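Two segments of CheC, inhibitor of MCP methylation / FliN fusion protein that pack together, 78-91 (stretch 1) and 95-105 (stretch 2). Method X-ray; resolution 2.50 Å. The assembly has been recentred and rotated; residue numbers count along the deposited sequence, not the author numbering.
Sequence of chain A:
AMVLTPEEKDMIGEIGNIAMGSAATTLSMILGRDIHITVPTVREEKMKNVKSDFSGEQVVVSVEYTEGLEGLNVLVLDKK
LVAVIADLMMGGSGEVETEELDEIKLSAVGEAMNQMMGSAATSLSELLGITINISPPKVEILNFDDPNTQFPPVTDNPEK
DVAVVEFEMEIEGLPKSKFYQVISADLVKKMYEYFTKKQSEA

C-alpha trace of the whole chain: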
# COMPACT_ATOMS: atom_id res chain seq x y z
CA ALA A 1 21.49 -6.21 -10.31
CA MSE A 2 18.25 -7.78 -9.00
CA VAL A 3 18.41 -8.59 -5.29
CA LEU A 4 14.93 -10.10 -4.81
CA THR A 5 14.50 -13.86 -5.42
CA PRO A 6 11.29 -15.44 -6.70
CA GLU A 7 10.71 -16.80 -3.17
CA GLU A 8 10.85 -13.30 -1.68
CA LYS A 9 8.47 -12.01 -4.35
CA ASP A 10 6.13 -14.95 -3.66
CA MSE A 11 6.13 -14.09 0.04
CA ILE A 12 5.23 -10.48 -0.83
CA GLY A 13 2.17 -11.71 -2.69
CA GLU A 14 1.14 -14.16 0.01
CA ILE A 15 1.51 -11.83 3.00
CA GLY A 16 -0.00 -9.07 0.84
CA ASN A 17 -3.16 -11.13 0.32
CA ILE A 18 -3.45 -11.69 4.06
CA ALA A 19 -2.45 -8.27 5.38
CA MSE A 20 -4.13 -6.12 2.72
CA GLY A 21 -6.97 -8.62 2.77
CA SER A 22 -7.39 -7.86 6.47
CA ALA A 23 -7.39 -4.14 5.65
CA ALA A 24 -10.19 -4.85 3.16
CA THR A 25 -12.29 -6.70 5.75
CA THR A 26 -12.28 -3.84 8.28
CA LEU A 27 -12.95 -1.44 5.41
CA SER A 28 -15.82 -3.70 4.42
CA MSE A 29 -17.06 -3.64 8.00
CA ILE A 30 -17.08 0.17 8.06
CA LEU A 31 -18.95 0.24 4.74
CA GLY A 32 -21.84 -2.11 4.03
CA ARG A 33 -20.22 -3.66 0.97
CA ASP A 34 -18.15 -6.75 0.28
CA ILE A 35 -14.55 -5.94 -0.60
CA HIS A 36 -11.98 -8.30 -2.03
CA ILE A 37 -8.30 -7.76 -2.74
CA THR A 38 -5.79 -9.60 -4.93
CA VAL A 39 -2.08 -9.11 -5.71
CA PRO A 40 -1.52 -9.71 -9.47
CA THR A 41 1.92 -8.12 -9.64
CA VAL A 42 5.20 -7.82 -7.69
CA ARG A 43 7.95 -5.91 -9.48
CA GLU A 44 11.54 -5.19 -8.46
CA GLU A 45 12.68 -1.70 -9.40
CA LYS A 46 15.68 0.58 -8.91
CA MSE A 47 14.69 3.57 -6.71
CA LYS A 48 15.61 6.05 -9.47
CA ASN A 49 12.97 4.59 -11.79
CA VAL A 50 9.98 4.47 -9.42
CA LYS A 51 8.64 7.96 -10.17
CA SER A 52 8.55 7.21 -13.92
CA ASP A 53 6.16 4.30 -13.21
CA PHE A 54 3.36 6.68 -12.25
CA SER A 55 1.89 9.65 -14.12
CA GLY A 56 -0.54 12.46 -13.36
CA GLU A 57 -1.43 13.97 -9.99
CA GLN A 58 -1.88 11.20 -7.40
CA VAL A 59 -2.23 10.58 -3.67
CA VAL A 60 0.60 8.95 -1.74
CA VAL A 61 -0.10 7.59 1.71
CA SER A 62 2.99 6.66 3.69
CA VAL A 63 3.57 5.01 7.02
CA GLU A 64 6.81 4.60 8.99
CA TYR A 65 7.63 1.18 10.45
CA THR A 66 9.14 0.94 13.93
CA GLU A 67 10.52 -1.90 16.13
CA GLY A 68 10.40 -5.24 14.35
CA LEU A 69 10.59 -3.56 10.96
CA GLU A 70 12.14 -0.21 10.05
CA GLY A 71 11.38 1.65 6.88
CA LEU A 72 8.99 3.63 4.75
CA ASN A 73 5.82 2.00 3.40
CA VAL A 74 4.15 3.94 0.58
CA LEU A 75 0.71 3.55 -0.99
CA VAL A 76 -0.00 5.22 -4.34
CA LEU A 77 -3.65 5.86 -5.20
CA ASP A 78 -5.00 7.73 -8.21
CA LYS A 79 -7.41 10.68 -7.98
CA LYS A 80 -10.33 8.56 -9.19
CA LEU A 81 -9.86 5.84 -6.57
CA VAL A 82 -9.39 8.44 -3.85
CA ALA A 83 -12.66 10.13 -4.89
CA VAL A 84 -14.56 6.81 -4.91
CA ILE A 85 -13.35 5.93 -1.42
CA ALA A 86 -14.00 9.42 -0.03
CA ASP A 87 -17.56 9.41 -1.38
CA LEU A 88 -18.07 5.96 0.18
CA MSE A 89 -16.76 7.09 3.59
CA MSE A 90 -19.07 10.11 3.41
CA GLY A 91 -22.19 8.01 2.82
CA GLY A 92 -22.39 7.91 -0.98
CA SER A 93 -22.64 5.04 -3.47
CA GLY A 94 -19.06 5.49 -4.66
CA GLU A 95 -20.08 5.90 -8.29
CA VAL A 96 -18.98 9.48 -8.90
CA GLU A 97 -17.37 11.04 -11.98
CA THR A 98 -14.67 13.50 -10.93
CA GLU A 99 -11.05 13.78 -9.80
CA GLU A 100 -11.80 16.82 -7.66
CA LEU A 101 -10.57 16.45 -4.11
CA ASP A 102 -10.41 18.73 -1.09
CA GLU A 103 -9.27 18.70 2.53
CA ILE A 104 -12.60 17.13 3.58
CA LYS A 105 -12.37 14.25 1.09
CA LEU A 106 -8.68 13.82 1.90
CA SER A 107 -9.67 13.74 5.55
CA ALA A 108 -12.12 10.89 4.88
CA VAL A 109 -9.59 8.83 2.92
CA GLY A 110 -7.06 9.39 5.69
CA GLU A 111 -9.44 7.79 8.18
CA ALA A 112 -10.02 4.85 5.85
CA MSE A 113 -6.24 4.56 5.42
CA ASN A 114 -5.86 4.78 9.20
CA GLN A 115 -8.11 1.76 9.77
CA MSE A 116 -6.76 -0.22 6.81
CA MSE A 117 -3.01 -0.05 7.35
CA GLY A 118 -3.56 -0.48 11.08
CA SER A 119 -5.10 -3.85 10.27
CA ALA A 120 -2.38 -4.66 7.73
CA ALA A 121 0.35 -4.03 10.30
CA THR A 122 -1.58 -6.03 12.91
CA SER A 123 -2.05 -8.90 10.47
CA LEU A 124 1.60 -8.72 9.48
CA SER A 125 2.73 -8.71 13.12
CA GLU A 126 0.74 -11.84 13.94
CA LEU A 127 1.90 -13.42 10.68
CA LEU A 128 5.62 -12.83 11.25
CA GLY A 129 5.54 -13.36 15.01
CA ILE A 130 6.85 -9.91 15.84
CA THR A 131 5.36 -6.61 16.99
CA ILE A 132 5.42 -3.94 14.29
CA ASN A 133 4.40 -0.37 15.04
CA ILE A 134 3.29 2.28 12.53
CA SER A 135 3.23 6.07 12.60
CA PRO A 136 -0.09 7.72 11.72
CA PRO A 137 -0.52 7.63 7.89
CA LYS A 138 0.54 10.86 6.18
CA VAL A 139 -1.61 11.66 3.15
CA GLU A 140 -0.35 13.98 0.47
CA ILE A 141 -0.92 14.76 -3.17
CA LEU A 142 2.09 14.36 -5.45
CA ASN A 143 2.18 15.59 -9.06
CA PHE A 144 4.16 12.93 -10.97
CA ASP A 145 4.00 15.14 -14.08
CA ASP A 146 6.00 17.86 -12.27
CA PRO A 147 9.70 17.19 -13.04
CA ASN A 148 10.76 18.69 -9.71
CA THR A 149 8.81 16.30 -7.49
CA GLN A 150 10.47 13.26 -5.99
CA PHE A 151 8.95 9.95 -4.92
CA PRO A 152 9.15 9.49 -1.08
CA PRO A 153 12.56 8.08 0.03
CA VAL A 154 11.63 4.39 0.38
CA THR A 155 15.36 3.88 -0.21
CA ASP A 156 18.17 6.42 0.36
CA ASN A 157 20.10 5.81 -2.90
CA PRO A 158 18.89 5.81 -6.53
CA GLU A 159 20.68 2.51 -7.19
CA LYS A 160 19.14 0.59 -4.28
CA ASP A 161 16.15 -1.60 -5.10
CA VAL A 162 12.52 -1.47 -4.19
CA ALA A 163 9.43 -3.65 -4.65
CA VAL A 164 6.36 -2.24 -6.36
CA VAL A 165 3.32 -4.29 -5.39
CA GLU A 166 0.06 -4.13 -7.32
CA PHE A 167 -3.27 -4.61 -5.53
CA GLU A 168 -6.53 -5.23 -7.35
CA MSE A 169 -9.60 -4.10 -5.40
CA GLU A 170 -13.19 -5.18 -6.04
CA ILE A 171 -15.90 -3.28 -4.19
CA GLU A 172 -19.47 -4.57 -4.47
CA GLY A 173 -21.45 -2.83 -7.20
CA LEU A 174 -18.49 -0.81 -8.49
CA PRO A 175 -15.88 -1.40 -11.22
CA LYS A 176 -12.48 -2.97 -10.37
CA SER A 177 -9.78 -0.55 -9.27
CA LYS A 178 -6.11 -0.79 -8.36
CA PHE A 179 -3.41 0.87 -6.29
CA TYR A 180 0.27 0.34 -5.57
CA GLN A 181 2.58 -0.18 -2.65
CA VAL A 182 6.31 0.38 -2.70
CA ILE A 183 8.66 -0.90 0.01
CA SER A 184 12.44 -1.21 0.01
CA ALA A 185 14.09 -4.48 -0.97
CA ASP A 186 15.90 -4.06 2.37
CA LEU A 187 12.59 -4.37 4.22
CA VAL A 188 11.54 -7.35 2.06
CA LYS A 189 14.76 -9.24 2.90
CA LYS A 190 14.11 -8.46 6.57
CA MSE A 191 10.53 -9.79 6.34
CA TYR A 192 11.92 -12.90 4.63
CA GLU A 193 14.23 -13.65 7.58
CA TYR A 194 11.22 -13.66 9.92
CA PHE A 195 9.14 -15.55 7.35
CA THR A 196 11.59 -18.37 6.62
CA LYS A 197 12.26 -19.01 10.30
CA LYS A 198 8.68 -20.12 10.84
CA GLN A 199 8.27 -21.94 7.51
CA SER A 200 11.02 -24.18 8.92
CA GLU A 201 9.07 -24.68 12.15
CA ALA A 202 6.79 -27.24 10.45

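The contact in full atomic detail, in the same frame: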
# COMPACT_ATOMS: atom_id res chain seq x y z
N ASP A 78 -4.67 6.70 -7.24
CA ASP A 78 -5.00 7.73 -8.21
C ASP A 78 -6.25 8.53 -7.81
O ASP A 78 -7.10 8.03 -7.05
CB ASP A 78 -5.12 7.15 -9.64
CG ASP A 78 -6.45 6.47 -9.91
OD1 ASP A 78 -6.91 6.55 -11.07
OD2 ASP A 78 -7.03 5.83 -9.01
N LYS A 79 -6.31 9.77 -8.27
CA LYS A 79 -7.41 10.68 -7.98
C LYS A 79 -8.80 10.04 -8.04
O LYS A 79 -9.62 10.28 -7.16
CB LYS A 79 -7.37 11.89 -8.90
CG LYS A 79 -6.60 13.09 -8.35
CD LYS A 79 -6.49 14.17 -9.42
CE LYS A 79 -6.37 15.55 -8.82
NZ LYS A 79 -5.24 15.62 -7.87
N LYS A 80 -9.04 9.21 -9.05
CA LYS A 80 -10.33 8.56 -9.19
C LYS A 80 -10.65 7.59 -8.07
O LYS A 80 -11.78 7.57 -7.59
CB LYS A 80 -10.47 7.87 -10.55
CG LYS A 80 -10.50 8.85 -11.70
CD LYS A 80 -11.13 8.25 -12.95
CE LYS A 80 -11.38 9.35 -13.99
NZ LYS A 80 -12.16 10.50 -13.42
N LEU A 81 -9.66 6.81 -7.65
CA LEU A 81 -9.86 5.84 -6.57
C LEU A 81 -10.09 6.59 -5.26
O LEU A 81 -11.00 6.27 -4.50
CB LEU A 81 -8.66 4.91 -6.44
CG LEU A 81 -8.69 3.90 -5.29
CD1 LEU A 81 -9.91 2.99 -5.43
CD2 LEU A 81 -7.40 3.08 -5.27
N VAL A 82 -9.30 7.63 -5.05
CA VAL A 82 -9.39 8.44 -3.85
C VAL A 82 -10.80 9.04 -3.73
O VAL A 82 -11.38 9.05 -2.64
CB VAL A 82 -8.35 9.58 -3.89
CG1 VAL A 82 -8.50 10.49 -2.67
CG2 VAL A 82 -6.96 8.99 -3.97
N ALA A 83 -11.33 9.51 -4.85
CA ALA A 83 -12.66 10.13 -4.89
C ALA A 83 -13.77 9.10 -4.62
O ALA A 83 -14.78 9.42 -3.97
CB ALA A 83 -12.89 10.83 -6.23
N VAL A 84 -13.59 7.88 -5.11
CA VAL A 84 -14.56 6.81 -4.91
C VAL A 84 -14.61 6.42 -3.44
O VAL A 84 -15.68 6.25 -2.87
CB VAL A 84 -14.19 5.55 -5.74
CG1 VAL A 84 -14.98 4.34 -5.25
CG2 VAL A 84 -14.46 5.81 -7.21
N ILE A 85 -13.43 6.31 -2.82
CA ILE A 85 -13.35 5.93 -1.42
C ILE A 85 -13.87 7.04 -0.50
O ILE A 85 -14.60 6.76 0.45
CB ILE A 85 -11.90 5.52 -1.05
CG1 ILE A 85 -11.61 4.13 -1.64
CG2 ILE A 85 -11.71 5.52 0.47
CD1 ILE A 85 -10.17 3.72 -1.56
N ALA A 86 -13.54 8.29 -0.82
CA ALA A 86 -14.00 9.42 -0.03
C ALA A 86 -15.52 9.47 -0.02
O ALA A 86 -16.15 9.55 1.04
CB ALA A 86 -13.42 10.72 -0.58
N ASP A 87 -16.11 9.39 -1.21
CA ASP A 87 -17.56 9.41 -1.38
C ASP A 87 -18.21 8.29 -0.56
O ASP A 87 -19.25 8.50 0.07
CB ASP A 87 -17.93 9.28 -2.86
CG ASP A 87 -19.41 9.56 -3.13
OD1 ASP A 87 -20.07 8.69 -3.74
OD2 ASP A 87 -19.91 10.64 -2.74
N LEU A 88 -17.58 7.12 -0.57
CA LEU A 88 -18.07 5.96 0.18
C LEU A 88 -18.04 6.25 1.69
O LEU A 88 -19.02 6.01 2.39
CB LEU A 88 -17.21 4.73 -0.14
CG LEU A 88 -17.79 3.61 -1.00
CD1 LEU A 88 -19.15 3.96 -1.50
CD2 LEU A 88 -16.84 3.29 -2.14
N MSE A 89 -16.91 6.76 2.18
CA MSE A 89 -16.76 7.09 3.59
C MSE A 89 -17.77 8.15 4.03
O MSE A 89 -18.20 8.17 5.18
CB MSE A 89 -15.35 7.62 3.88
CG MSE A 89 -14.22 6.57 3.85
SE MSE A 89 -14.33 5.19 5.26
CE MSE A 89 -14.36 3.64 4.11
N MSE A 90 -18.13 9.04 3.11
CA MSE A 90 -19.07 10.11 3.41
C MSE A 90 -20.55 9.74 3.28
O MSE A 90 -21.42 10.58 3.51
CB MSE A 90 -18.74 11.36 2.59
CG MSE A 90 -17.54 12.11 3.12
SE MSE A 90 -16.57 13.09 1.78
CE MSE A 90 -17.78 14.59 1.57
N GLY A 91 -20.81 8.48 2.94
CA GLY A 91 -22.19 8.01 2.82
C GLY A 91 -22.68 7.66 1.43
O GLY A 91 -23.66 6.93 1.29
N GLU A 95 -20.10 5.77 -6.84
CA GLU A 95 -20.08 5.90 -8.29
C GLU A 95 -20.16 7.35 -8.76
O GLU A 95 -21.16 7.80 -9.32
CB GLU A 95 -21.18 5.03 -8.94
CG GLU A 95 -22.50 5.00 -8.18
CD GLU A 95 -23.31 3.74 -8.45
OE1 GLU A 95 -22.79 2.62 -8.22
OE2 GLU A 95 -24.48 3.86 -8.86
N VAL A 96 -19.08 8.08 -8.50
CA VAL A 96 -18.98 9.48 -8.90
C VAL A 96 -18.15 9.59 -10.17
O VAL A 96 -17.55 8.62 -10.62
CB VAL A 96 -18.32 10.35 -7.80
CG1 VAL A 96 -19.16 10.32 -6.54
CG2 VAL A 96 -16.90 9.87 -7.51
N GLU A 97 -18.14 10.79 -10.76
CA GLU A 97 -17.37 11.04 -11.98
C GLU A 97 -16.62 12.37 -11.87
O GLU A 97 -17.03 13.39 -12.42
CB GLU A 97 -18.28 11.03 -13.22
CG GLU A 97 -19.68 11.63 -13.03
CD GLU A 97 -20.78 10.58 -13.10
OE1 GLU A 97 -20.90 9.92 -14.16
OE2 GLU A 97 -21.52 10.41 -12.11
N THR A 98 -15.50 12.33 -11.14
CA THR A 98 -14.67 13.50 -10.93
C THR A 98 -13.33 13.10 -10.30
O THR A 98 -13.19 12.00 -9.77
CB THR A 98 -15.36 14.49 -9.95
OG1 THR A 98 -14.71 15.76 -10.00
CG2 THR A 98 -15.29 13.95 -8.52
N GLU A 99 -12.36 14.00 -10.39
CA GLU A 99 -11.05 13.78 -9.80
C GLU A 99 -10.83 14.86 -8.75
O GLU A 99 -9.80 14.89 -8.08
CB GLU A 99 -9.95 13.84 -10.86
CG GLU A 99 -9.96 12.68 -11.84
CD GLU A 99 -8.64 12.51 -12.57
OE1 GLU A 99 -8.12 11.37 -12.58
OE2 GLU A 99 -8.13 13.50 -13.13
N GLU A 100 -11.83 15.73 -8.62
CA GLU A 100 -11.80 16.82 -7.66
C GLU A 100 -11.70 16.30 -6.24
O GLU A 100 -12.45 15.41 -5.84
CB GLU A 100 -13.05 17.69 -7.80
CG GLU A 100 -12.88 18.92 -8.67
CD GLU A 100 -12.37 18.59 -10.06
OE1 GLU A 100 -13.18 18.15 -10.90
OE2 GLU A 100 -11.16 18.77 -10.30
N LEU A 101 -10.76 16.85 -5.49
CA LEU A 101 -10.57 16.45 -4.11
C LEU A 101 -10.21 17.66 -3.26
O LEU A 101 -9.59 18.61 -3.74
CB LEU A 101 -9.52 15.33 -3.99
CG LEU A 101 -8.27 15.34 -4.87
CD1 LEU A 101 -7.30 16.43 -4.44
CD2 LEU A 101 -7.60 13.98 -4.79
N ASP A 102 -10.66 17.64 -2.02
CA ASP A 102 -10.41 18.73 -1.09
C ASP A 102 -9.96 18.18 0.25
O ASP A 102 -9.87 16.97 0.43
CB ASP A 102 -11.66 19.60 -0.93
CG ASP A 102 -12.92 18.77 -0.70
OD1 ASP A 102 -13.02 18.09 0.34
OD2 ASP A 102 -13.83 18.82 -1.56
N GLU A 103 -9.72 19.08 1.20
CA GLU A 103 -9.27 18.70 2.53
C GLU A 103 -10.27 17.78 3.25
O GLU A 103 -9.87 16.93 4.04
CB GLU A 103 -9.00 19.96 3.37
CG GLU A 103 -7.77 19.86 4.27
CD GLU A 103 -6.46 19.72 3.48
OE1 GLU A 103 -5.70 18.77 3.76
OE2 GLU A 103 -6.21 20.55 2.59
N ILE A 104 -11.56 17.95 2.96
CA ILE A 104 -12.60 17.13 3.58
C ILE A 104 -12.59 15.69 3.04
O ILE A 104 -12.73 14.73 3.80
CB ILE A 104 -13.98 17.78 3.40
CG1 ILE A 104 -14.00 19.13 4.12
CG2 ILE A 104 -15.09 16.85 3.92
CD1 ILE A 104 -15.14 20.04 3.73
N LYS A 105 -12.42 15.56 1.73
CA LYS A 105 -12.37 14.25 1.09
C LYS A 105 -11.08 13.57 1.53
O LYS A 105 -11.07 12.39 1.87
CB LYS A 105 -12.37 14.39 -0.43
CG LYS A 105 -13.66 14.90 -1.04
CD LYS A 105 -13.61 14.76 -2.55
CE LYS A 105 -14.93 15.14 -3.20
NZ LYS A 105 -14.92 14.76 -4.64
O HOH W 1 -15.61 11.99 -4.11

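No direct hydrogen bond joins these two stretches, although they bury 751 Å² between them; the one hydrogen-bonded link found is a single water, which donates to Ala83 O (2.7 Å from the water oxygen) and accepts from Lys105 NZ (2.9 Å from the same oxygen). The example illustrates a general principle: a helix whose backbone is largely hydrogen-bonded within itself can be covered by an irregular segment mainly through van der Waals contact, while the segment makes several polar bonds of its own.

Residues 79-89 form the helix, capped by Asp78, whose OD2 accepts from Leu81 N at 3.1 Å, and closed by a Schellman motif at Gly91, where positive phi suits glycine. The second stretch descends from Asp87 to the start of the helix at Lys79, then turns and climbs back to Ala86, entering a helix at Glu103. The backbones come close at Lys79 and Glu99 (CA to CA 5.1 Å) and again at Ala86 and Lys105 (CA to CA 5.2 Å). At Ala86 the small side chain sits at the close approach, its CB 3.8 Å from Lys105 CB; between the two points, Ala83 CB lies 3.7 Å from Thr98 O.

Around these alanines, larger apolar groups fill the seam. Leu101 CD2 packs 3.8 Å from Lys79 CG and 4.2 Å from Val82 CG1, so the lysine contributes its aliphatic stem while its amine bonds elsewhere in the structure. Val96 CG2 reaches within 4.3 Å of Ala83 CB, and the selenomethionine Met90 places CE 4.2 Å from Ile104 CG2. Charge plays a looser part: Lys80 NZ stands 4.2 Å from Glu99 OE1, beyond a salt bridge.

The loop meanwhile braces itself. Asp102 OD1 caps the new helix, accepting from Lys105 N at 2.9 Å and, weakly, from Ile104 N at 3.0 Å. The extended Lys105 side chain carries NZ back to Glu100 O, 2.8 Å away, so the same amine both ties down the loop and anchors the bridging water.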